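Local coordinates for glutamate receptor IIB,Glutamate receptor IIB (Drosophila melanogaster, PDB 4WXJ), which binds glutamate through this ligand-binding domain and probably works as a glutamate-gated, kainate-type cation channel of the postsynaptic muscle membrane, at residues Y68-A73 / E77-I82; Q84-N89 / R104-F109; D96-Q101 / L198-N203. All blocks are in the same frame, centred on the assembly; numbering follows the deposited sequence.

Contact 1: Y68-A73 / E77-I82. With GLU (glutamic acid), chain C.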
loop_
_atom_site.group_PDB
_atom_site.type_symbol
_atom_site.label_atom_id
_atom_site.label_comp_id
_atom_site.label_asym_id
_atom_site.label_seq_id
_atom_site.Cartn_x
_atom_site.Cartn_y
_atom_site.Cartn_z
ATOM N N TYR A 68 -5.290 6.375 0.425
ATOM C CA TYR A 68 -5.653 4.982 0.655
ATOM C C TYR A 68 -6.990 4.905 1.382
ATOM O O TYR A 68 -7.951 4.319 0.882
ATOM C CB TYR A 68 -4.581 4.264 1.480
ATOM C CG TYR A 68 -3.267 4.026 0.769
ATOM C CD1 TYR A 68 -2.272 4.993 0.763
ATOM C CD2 TYR A 68 -3.011 2.821 0.130
ATOM C CE1 TYR A 68 -1.063 4.773 0.126
ATOM C CE2 TYR A 68 -1.806 2.590 -0.511
ATOM C CZ TYR A 68 -0.837 3.572 -0.509
ATOM O OH TYR A 68 0.363 3.348 -1.143
ATOM N N GLY A 69 -7.032 5.504 2.569
ATOM C CA GLY A 69 -8.219 5.492 3.401
ATOM C C GLY A 69 -7.882 5.345 4.872
ATOM O O GLY A 69 -7.357 4.316 5.301
ATOM N N SER A 70 -8.182 6.385 5.643
ATOM C CA SER A 70 -7.952 6.376 7.083
ATOM C C SER A 70 -9.087 7.094 7.798
ATOM O O SER A 70 -9.797 7.902 7.198
ATOM C CB SER A 70 -6.617 7.039 7.425
ATOM O OG SER A 70 -6.673 8.435 7.197
ATOM N N TYR A 71 -9.250 6.793 9.081
ATOM C CA TYR A 71 -10.292 7.400 9.896
ATOM C C TYR A 71 -9.761 8.631 10.621
ATOM O O TYR A 71 -8.763 8.557 11.335
ATOM C CB TYR A 71 -10.833 6.384 10.903
ATOM C CG TYR A 71 -11.836 6.947 11.881
ATOM C CD1 TYR A 71 -13.147 7.201 11.497
ATOM C CD2 TYR A 71 -11.475 7.213 13.193
ATOM C CE1 TYR A 71 -14.067 7.710 12.394
ATOM C CE2 TYR A 71 -12.386 7.721 14.096
ATOM C CZ TYR A 71 -13.680 7.968 13.692
ATOM O OH TYR A 71 -14.588 8.474 14.592
ATOM N N ASP A 72 -10.428 9.764 10.417
ATOM C CA ASP A 72 -10.072 11.002 11.094
ATOM C C ASP A 72 -11.004 11.214 12.281
ATOM O O ASP A 72 -12.115 11.722 12.127
ATOM C CB ASP A 72 -10.148 12.187 10.129
ATOM C CG ASP A 72 -9.808 13.508 10.796
ATOM O OD1 ASP A 72 -9.177 13.494 11.874
ATOM O OD2 ASP A 72 -10.167 14.565 10.235
ATOM N N ALA A 73 -10.544 10.818 13.464
ATOM C CA ALA A 73 -11.361 10.888 14.672
ATOM C C ALA A 73 -11.762 12.322 15.002
ATOM O O ALA A 73 -12.720 12.552 15.740
ATOM C CB ALA A 73 -10.618 10.270 15.844
ATOM N N GLU A 77 -14.815 10.822 10.108
ATOM C CA GLU A 77 -15.007 10.551 8.687
ATOM C C GLU A 77 -13.814 9.817 8.081
ATOM O O GLU A 77 -12.677 9.967 8.534
ATOM C CB GLU A 77 -15.247 11.855 7.924
ATOM C CG GLU A 77 -16.666 12.391 8.036
ATOM C CD GLU A 77 -16.853 13.694 7.285
ATOM O OE1 GLU A 77 -15.897 14.138 6.616
ATOM O OE2 GLU A 77 -17.957 14.274 7.362
ATOM N N TRP A 78 -14.093 9.020 7.053
ATOM C CA TRP A 78 -13.057 8.343 6.282
ATOM C C TRP A 78 -12.736 9.125 5.013
ATOM O O TRP A 78 -13.500 10.001 4.604
ATOM C CB TRP A 78 -13.498 6.924 5.918
ATOM C CG TRP A 78 -13.410 5.956 7.048
ATOM C CD1 TRP A 78 -14.337 5.752 8.028
ATOM C CD2 TRP A 78 -12.336 5.048 7.315
ATOM N NE1 TRP A 78 -13.904 4.773 8.891
ATOM C CE2 TRP A 78 -12.677 4.324 8.474
ATOM C CE3 TRP A 78 -11.116 4.776 6.687
ATOM C CZ2 TRP A 78 -11.845 3.348 9.019
ATOM C CZ3 TRP A 78 -10.290 3.808 7.229
ATOM C CH2 TRP A 78 -10.659 3.106 8.384
ATOM N N ASP A 79 -11.601 8.801 4.399
ATOM C CA ASP A 79 -11.208 9.396 3.126
ATOM C C ASP A 79 -10.728 8.316 2.158
ATOM O O ASP A 79 -10.844 7.122 2.439
ATOM C CB ASP A 79 -10.115 10.450 3.341
ATOM C CG ASP A 79 -8.910 9.911 4.103
ATOM O OD1 ASP A 79 -8.741 8.676 4.188
ATOM O OD2 ASP A 79 -8.119 10.731 4.616
ATOM N N GLY A 80 -10.201 8.743 1.016
ATOM C CA GLY A 80 -9.583 7.836 0.067
ATOM C C GLY A 80 -10.514 6.783 -0.502
ATOM O O GLY A 80 -11.726 6.991 -0.606
ATOM N N ILE A 81 -9.933 5.645 -0.871
ATOM C CA ILE A 81 -10.675 4.554 -1.489
ATOM C C ILE A 81 -11.757 4.016 -0.560
ATOM O O ILE A 81 -12.858 3.694 -1.006
ATOM C CB ILE A 81 -9.734 3.397 -1.890
ATOM C CG1 ILE A 81 -8.693 3.892 -2.899
ATOM C CG2 ILE A 81 -10.534 2.232 -2.472
ATOM C CD1 ILE A 81 -7.606 2.886 -3.225
ATOM N N ILE A 82 -11.435 3.911 0.725
ATOM C CA ILE A 82 -12.375 3.381 1.704
ATOM C C ILE A 82 -13.647 4.229 1.755
ATOM O O ILE A 82 -14.750 3.695 1.866
ATOM C CB ILE A 82 -11.745 3.319 3.111
ATOM C CG1 ILE A 82 -10.479 2.456 3.099
ATOM C CG2 ILE A 82 -12.743 2.777 4.129
ATOM C CD1 ILE A 82 -10.710 1.002 2.712
HETATM N N GLU C . -0.649 -0.373 1.886
HETATM C CA GLU C . -0.724 0.650 2.965
HETATM C C GLU C . -2.177 0.983 3.281
HETATM O O GLU C . -3.089 0.320 2.783
HETATM C CB GLU C . 0.037 1.908 2.555
HETATM C CG GLU C . 1.551 1.759 2.565
HETATM C CD GLU C . 2.167 1.901 3.951
HETATM O OE1 GLU C . 3.375 1.617 4.089
HETATM O OE2 GLU C . 1.455 2.296 4.902
HETATM O OXT GLU C . -2.477 1.910 4.037
HETATM O O HOH W 1 -5.715 9.361 5.108
#

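Contact 2: Q84-N89 / R104-F109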
loop_
_atom_site.group_PDB
_atom_site.type_symbol
_atom_site.label_atom_id
_atom_site.label_comp_id
_atom_site.label_asym_id
_atom_site.label_seq_id
_atom_site.Cartn_x
_atom_site.Cartn_y
_atom_site.Cartn_z
ATOM N N GLN A 84 -15.026 6.062 -0.658
ATOM C CA GLN A 84 -15.832 5.854 -1.858
ATOM C C GLN A 84 -16.657 4.572 -1.771
ATOM O O GLN A 84 -17.745 4.488 -2.341
ATOM C CB GLN A 84 -14.941 5.808 -3.100
ATOM C CG GLN A 84 -14.172 7.086 -3.354
ATOM C CD GLN A 84 -15.079 8.292 -3.480
ATOM O OE1 GLN A 84 -16.012 8.298 -4.283
ATOM N NE2 GLN A 84 -14.821 9.316 -2.675
ATOM N N LEU A 85 -16.136 3.581 -1.058
ATOM C CA LEU A 85 -16.841 2.319 -0.879
ATOM C C LEU A 85 -17.959 2.457 0.152
ATOM O O LEU A 85 -19.048 1.913 -0.026
ATOM C CB LEU A 85 -15.861 1.220 -0.462
ATOM C CG LEU A 85 -14.977 0.692 -1.593
ATOM C CD1 LEU A 85 -13.731 0.036 -1.040
ATOM C CD2 LEU A 85 -15.754 -0.291 -2.451
ATOM N N ILE A 86 -17.682 3.190 1.227
ATOM C CA ILE A 86 -18.678 3.430 2.268
ATOM C C ILE A 86 -19.873 4.191 1.698
ATOM O O ILE A 86 -21.022 3.887 2.018
ATOM C CB ILE A 86 -18.076 4.217 3.452
ATOM C CG1 ILE A 86 -17.030 3.364 4.174
ATOM C CG2 ILE A 86 -19.166 4.633 4.444
ATOM C CD1 ILE A 86 -16.169 4.136 5.155
ATOM N N ASP A 87 -19.593 5.178 0.852
ATOM C CA ASP A 87 -20.641 5.977 0.223
ATOM C C ASP A 87 -21.194 5.309 -1.038
ATOM O O ASP A 87 -21.994 5.902 -1.763
ATOM C CB ASP A 87 -20.108 7.372 -0.119
ATOM C CG ASP A 87 -19.641 8.135 1.107
ATOM O OD1 ASP A 87 -19.992 7.728 2.236
ATOM O OD2 ASP A 87 -18.929 9.151 0.943
ATOM N N ASN A 88 -20.758 4.079 -1.297
ATOM C CA ASN A 88 -21.230 3.298 -2.440
ATOM C C ASN A 88 -21.044 3.998 -3.790
ATOM O O ASN A 88 -21.716 3.663 -4.766
ATOM C CB ASN A 88 -22.708 2.931 -2.250
ATOM C CG ASN A 88 -22.921 1.955 -1.111
ATOM O OD1 ASN A 88 -23.214 2.351 0.018
ATOM N ND2 ASN A 88 -22.771 0.668 -1.402
ATOM N N ASN A 89 -20.132 4.963 -3.846
ATOM C CA ASN A 89 -19.767 5.588 -5.114
ATOM C C ASN A 89 -18.916 4.646 -5.961
ATOM O O ASN A 89 -18.730 4.863 -7.160
ATOM C CB ASN A 89 -19.013 6.897 -4.877
ATOM C CG ASN A 89 -19.896 7.983 -4.294
ATOM O OD1 ASN A 89 -21.123 7.888 -4.332
ATOM N ND2 ASN A 89 -19.275 9.027 -3.760
ATOM N N ARG A 104 -11.621 -2.969 7.983
ATOM C CA ARG A 104 -12.504 -4.125 7.909
ATOM C C ARG A 104 -13.803 -3.885 8.678
ATOM O O ARG A 104 -14.800 -4.574 8.458
ATOM C CB ARG A 104 -11.789 -5.367 8.449
ATOM C CG ARG A 104 -12.579 -6.663 8.334
ATOM C CD ARG A 104 -12.942 -6.987 6.891
ATOM N NE ARG A 104 -13.663 -8.252 6.791
ATOM C CZ ARG A 104 -14.971 -8.391 6.984
ATOM N NH1 ARG A 104 -15.724 -7.341 7.287
ATOM N NH2 ARG A 104 -15.530 -9.587 6.873
ATOM N N SER A 105 -13.792 -2.898 9.569
ATOM C CA SER A 105 -14.974 -2.565 10.358
ATOM C C SER A 105 -16.029 -1.827 9.536
ATOM O O SER A 105 -17.214 -1.868 9.867
ATOM C CB SER A 105 -14.587 -1.713 11.567
ATOM O OG SER A 105 -13.710 -2.417 12.430
ATOM N N VAL A 106 -15.595 -1.161 8.467
ATOM C CA VAL A 106 -16.484 -0.310 7.675
ATOM C C VAL A 106 -16.700 -0.822 6.250
ATOM O O VAL A 106 -17.704 -0.494 5.618
ATOM C CB VAL A 106 -15.948 1.135 7.610
ATOM C CG1 VAL A 106 -16.037 1.791 8.981
ATOM C CG2 VAL A 106 -14.517 1.163 7.087
ATOM N N VAL A 107 -15.758 -1.615 5.743
ATOM C CA VAL A 107 -15.909 -2.241 4.432
ATOM C C VAL A 107 -15.468 -3.697 4.491
ATOM O O VAL A 107 -14.763 -4.102 5.414
ATOM C CB VAL A 107 -15.095 -1.505 3.339
ATOM C CG1 VAL A 107 -15.560 -0.062 3.208
ATOM C CG2 VAL A 107 -13.600 -1.560 3.637
ATOM N N ASP A 108 -15.884 -4.477 3.499
ATOM C CA ASP A 108 -15.492 -5.879 3.410
ATOM C C ASP A 108 -14.223 -6.016 2.576
ATOM O O ASP A 108 -13.814 -5.077 1.894
ATOM C CB ASP A 108 -16.619 -6.716 2.800
ATOM C CG ASP A 108 -16.844 -8.022 3.537
ATOM O OD1 ASP A 108 -15.850 -8.688 3.897
ATOM O OD2 ASP A 108 -18.018 -8.379 3.763
ATOM N N PHE A 109 -13.606 -7.191 2.640
ATOM C CA PHE A 109 -12.433 -7.495 1.829
ATOM C C PHE A 109 -12.560 -8.871 1.197
ATOM O O PHE A 109 -13.181 -9.773 1.759
ATOM C CB PHE A 109 -11.155 -7.437 2.668
ATOM C CG PHE A 109 -10.567 -6.061 2.789
ATOM C CD1 PHE A 109 -10.911 -5.232 3.844
ATOM C CD2 PHE A 109 -9.661 -5.600 1.850
ATOM C CE1 PHE A 109 -10.366 -3.965 3.956
ATOM C CE2 PHE A 109 -9.112 -4.337 1.958
ATOM C CZ PHE A 109 -9.465 -3.519 3.012
#

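Contact 3: D96-Q101 / L198-N203. With GLU (glutamic acid), chain C.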
loop_
_atom_site.group_PDB
_atom_site.type_symbol
_atom_site.label_atom_id
_atom_site.label_comp_id
_atom_site.label_asym_id
_atom_site.label_seq_id
_atom_site.Cartn_x
_atom_site.Cartn_y
_atom_site.Cartn_z
ATOM N N ASP A 96 -2.306 -1.214 -3.568
ATOM C CA ASP A 96 -1.637 -1.801 -2.408
ATOM C C ASP A 96 -2.459 -1.467 -1.169
ATOM O O ASP A 96 -2.030 -0.701 -0.308
ATOM C CB ASP A 96 -0.200 -1.293 -2.257
ATOM C CG ASP A 96 -0.092 0.215 -2.353
ATOM O OD1 ASP A 96 -0.871 0.826 -3.120
ATOM O OD2 ASP A 96 0.776 0.786 -1.658
ATOM N N LEU A 97 -3.653 -2.047 -1.102
ATOM C CA LEU A 97 -4.611 -1.735 -0.052
ATOM C C LEU A 97 -4.516 -2.781 1.050
ATOM O O LEU A 97 -5.002 -3.902 0.906
ATOM C CB LEU A 97 -6.030 -1.671 -0.627
ATOM C CG LEU A 97 -7.129 -1.095 0.269
ATOM C CD1 LEU A 97 -6.858 0.364 0.619
ATOM C CD2 LEU A 97 -8.479 -1.234 -0.419
ATOM N N THR A 98 -3.874 -2.403 2.146
ATOM C CA THR A 98 -3.611 -3.324 3.240
ATOM C C THR A 98 -4.841 -3.514 4.117
ATOM O O THR A 98 -5.535 -2.552 4.450
ATOM C CB THR A 98 -2.451 -2.829 4.108
ATOM O OG1 THR A 98 -1.304 -2.603 3.280
ATOM C CG2 THR A 98 -2.107 -3.847 5.193
ATOM N N ILE A 99 -5.097 -4.762 4.494
ATOM C CA ILE A 99 -6.216 -5.080 5.370
ATOM C C ILE A 99 -5.888 -4.691 6.809
ATOM O O ILE A 99 -4.929 -5.196 7.395
ATOM C CB ILE A 99 -6.572 -6.578 5.303
ATOM C CG1 ILE A 99 -6.943 -6.960 3.867
ATOM C CG2 ILE A 99 -7.725 -6.904 6.257
ATOM C CD1 ILE A 99 -7.153 -8.445 3.642
ATOM N N THR A 100 -6.689 -3.785 7.363
ATOM C CA THR A 100 -6.541 -3.358 8.749
ATOM C C THR A 100 -7.859 -3.530 9.489
ATOM O O THR A 100 -8.926 -3.609 8.876
ATOM C CB THR A 100 -6.095 -1.886 8.861
ATOM O OG1 THR A 100 -7.158 -1.026 8.437
ATOM C CG2 THR A 100 -4.854 -1.629 8.011
ATOM N N GLN A 101 -7.771 -3.581 10.811
ATOM C CA GLN A 101 -8.934 -3.790 11.659
ATOM C C GLN A 101 -9.954 -2.668 11.491
ATOM O O GLN A 101 -11.157 -2.919 11.403
ATOM C CB GLN A 101 -8.496 -3.904 13.123
ATOM C CG GLN A 101 -9.640 -3.992 14.112
ATOM C CD GLN A 101 -9.936 -2.661 14.765
ATOM O OE1 GLN A 101 -9.174 -2.191 15.609
ATOM N NE2 GLN A 101 -11.042 -2.041 14.375
ATOM N N LEU A 198 9.969 3.742 6.918
ATOM C CA LEU A 198 9.341 2.473 7.252
ATOM C C LEU A 198 8.182 2.224 6.295
ATOM O O LEU A 198 7.246 3.024 6.211
ATOM C CB LEU A 198 8.866 2.484 8.703
ATOM C CG LEU A 198 9.986 2.374 9.738
ATOM C CD1 LEU A 198 9.695 3.260 10.934
ATOM C CD2 LEU A 198 10.176 0.930 10.171
ATOM N N MET A 199 8.254 1.117 5.564
ATOM C CA MET A 199 7.307 0.852 4.490
ATOM C C MET A 199 7.129 -0.640 4.261
ATOM O O MET A 199 7.841 -1.461 4.835
ATOM C CB MET A 199 7.778 1.521 3.198
ATOM C CG MET A 199 9.092 0.973 2.666
ATOM S SD MET A 199 9.810 1.987 1.356
ATOM C CE MET A 199 8.499 1.968 0.135
ATOM N N GLU A 200 6.171 -0.977 3.408
ATOM C CA GLU A 200 5.864 -2.363 3.107
ATOM C C GLU A 200 6.891 -2.942 2.138
ATOM O O GLU A 200 7.378 -2.246 1.245
ATOM C CB GLU A 200 4.447 -2.462 2.546
ATOM C CG GLU A 200 3.392 -2.133 3.598
ATOM C CD GLU A 200 1.996 -1.970 3.027
ATOM O OE1 GLU A 200 1.868 -1.750 1.807
ATOM O OE2 GLU A 200 1.026 -2.059 3.809
ATOM N N THR A 201 7.221 -4.215 2.336
ATOM C CA THR A 201 8.322 -4.858 1.623
ATOM C C THR A 201 8.112 -4.883 0.111
ATOM O O THR A 201 9.073 -4.817 -0.658
ATOM C CB THR A 201 8.529 -6.295 2.123
ATOM O OG1 THR A 201 7.279 -6.997 2.093
ATOM C CG2 THR A 201 9.063 -6.283 3.544
ATOM N N THR A 202 6.856 -4.977 -0.307
ATOM C CA THR A 202 6.513 -4.927 -1.722
ATOM C C THR A 202 6.986 -3.624 -2.347
ATOM O O THR A 202 7.750 -3.618 -3.315
ATOM C CB THR A 202 4.996 -5.059 -1.931
ATOM O OG1 THR A 202 4.311 -4.163 -1.044
ATOM C CG2 THR A 202 4.549 -6.478 -1.653
ATOM N N ASN A 203 6.528 -2.516 -1.776
ATOM C CA ASN A 203 6.870 -1.194 -2.281
ATOM C C ASN A 203 8.353 -0.903 -2.118
ATOM O O ASN A 203 8.957 -0.237 -2.957
ATOM C CB ASN A 203 6.042 -0.127 -1.566
ATOM C CG ASN A 203 4.552 -0.324 -1.757
ATOM O OD1 ASN A 203 4.108 -0.758 -2.819
ATOM N ND2 ASN A 203 3.773 -0.011 -0.726
HETATM N N GLU C . -0.649 -0.373 1.886
HETATM C CA GLU C . -0.724 0.650 2.965
HETATM C C GLU C . -2.177 0.983 3.281
HETATM O O GLU C . -3.089 0.320 2.783
HETATM C CB GLU C . 0.037 1.908 2.555
HETATM C CG GLU C . 1.551 1.759 2.565
HETATM C CD GLU C . 2.167 1.901 3.951
HETATM O OE1 GLU C . 3.375 1.617 4.089
HETATM O OE2 GLU C . 1.455 2.296 4.902
HETATM O OXT GLU C . -2.477 1.910 4.037
#

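Contact 1: Y68-A73 / E77-I82
Tyr71 lays its CB over one face of the Trp78 indole, 3.9 Å from the centroid of the six-membered ring, and the phenol, inclined to the indole at 52°, brings Tyr71 CD1 within 3.6 Å of Trp78 NE1. Ile82 CG2 packs on the opposite face, so the indole lies between Tyr71 CB and the Ile82 methyl. Its edge meets the carbonyl of Gly69, with Gly69 O 3.5 Å from Trp78 CZ3, nearly in the ring plane. Beside the indole, Asp79 OD1 takes the amide of Ser70 (Ser70 N to Asp79 OD1, 2.8 Å), while a water joins Ser70 OG to Asp79 OD2. Asp79 reaches back because its CG stands between the backbone N and the carbonyl carbon (chi1 54°). At the outer end Asp72 and Glu77 form an antiparallel hydrogen-bonded pair, in which Asp72 N to Glu77 O is 2.9 Å and almost straight (174°) and the return bond is weak. Neither glycine could readily carry a CB: Gly69 would collide with Ile82, and Gly80, at positive phi, with the backbone of Tyr68 and Gly69. Next to this passage, Tyr68, whose CB points away from 77-82, presents one ring face to the ligand, Tyr68 CZ lying 3.6 Å from CB of the bound glutamate. Further out, Asp96 holds the Tyr68 hydroxyl, Arg16 makes a cation-pi contact with its ring, and Arg103 binds Gly69 O. The short beta hairpin thus runs from the aromatic wall of the glutamate pocket into helix 80-86, in the ligand-binding domain of an ionotropic glutamate receptor.

Contact 2: Q84-N89 / R104-F109
The end of Ile86 meets Val106 at an oblique angle, its CD1 methyl resting 3.9 Å from Val106 CB and equally near Val106 CG2. One carbon further back, Ile86 meets Val107 at about a right angle, and Ile86 CG1 lies 3.9 Å from Val107 CG1. The isoleucine therefore spans two consecutive valines, its end on the first and its middle on the second. Its CG1 lies opposite the carbonyl carbon (chi1 -67°) and the chain is extended beyond it (chi2 167°), which carries the terminal methyl from the helix surface to Val106. Val107 uses a single methyl for both helix residues: besides Ile86, CG1 touches the root of Leu85, with Val107 CG1 to Leu85 CB at 3.9 Å. The rest of Leu85 runs on to Ala229 and Pro231.

No hydrogen bond links the two segments, and the contact is small, 153 Å² in all, made by four aliphatic side chains at van der Waals distance. Around it the same residues join a wider apolar layer, in which Trp78 packs on Ile86 and Val106, and Ile82 on both valines. The residues flanking the valines have their own polar contacts, for Asp108 OD1 receives the amide of Phe109 (Phe109 N to Asp108 OD1, 3.0 Å) and lies over the guanidinium face of Arg104, a charge contact alone. What results is the apolar seam between the C-terminal end of helix 80-86 and the loop leading into strand 108-123, within the bilobed, periplasmic-binding-protein-like fold of the glutamate receptor ligand-binding domain.

Contact 3: D96-Q101 / L198-N203
The backbones stay well apart, Asp96 and Asn203 being the nearest pair with CA atoms 8.5 Å from each other, and side chains and ligand bridge the interval between the irregular 96-101 loop and the junction of strand 195-200 with helix 201-208. Thr98 and Glu200 approach from opposite directions, and the hydroxyl donates to the carboxylate in a very short bond, Thr98 OG1 to Glu200 OE2 at 2.5 Å. The extended chain of Glu200 beyond CG (chi2 169°) takes its carboxylate across to the ligand. There the ammonium group of the bound glutamate is shared by three residues: its N lies 2.6 Å from Asp96 O, 2.7 Å from Thr98 OG1 and 2.9 Å from Glu200 OE1, with OE2 a weaker fourth acceptor. Thr98 grips the ligand twice, since its backbone N also donates to the ligand's O at 2.9 Å and a nearly straight 167°.

Next to this cluster, Asn203 ND2 donates to Asp96 OD2 at 3.2 Å, the amide standing almost perpendicular to the carboxylate, at 83°; the same oxygen also takes the hydroxyl of Tyr68, and Asn203 OD1 is held by Tyr21. Tyr226, itself part of the pocket, binds Glu200 OE1 and so probably steadies the carboxylate. An alanine in place of Glu200 would probably leave the ligand's ammonium without its anionic partner and the Thr98 hydroxyl without its acceptor. Arg103, Ala149 and Thr150 add further bonds to the ligand. Closing on the amino acid's ammonium from both lobes in this way is characteristic of the clamshell agonist-binding cleft of ionotropic glutamate receptors.

Contact 3 is the core of the three, wholly buried, its centre about 4 Å from the centre of the chain, against about 14 and 17 Å for the centres of contacts 1 and 2, which are only partly buried. The chemistry follows: contact 3 is polar and charged and closes on the ligand, contact 2 is purely aliphatic, and contact 1 mixes backbone pairing, an indole packed between Tyr71 and Ile82, and one ligand-facing ring. Contacts 1 and 2 share helix 80-86 and touch, as in Ile82 CG2 to Val106 CG2 at 3.8 Å. Contacts 1 and 3 meet at the bound glutamate, whereas 2 and 3 both reach the sheet containing strands 108-123 and 195-200.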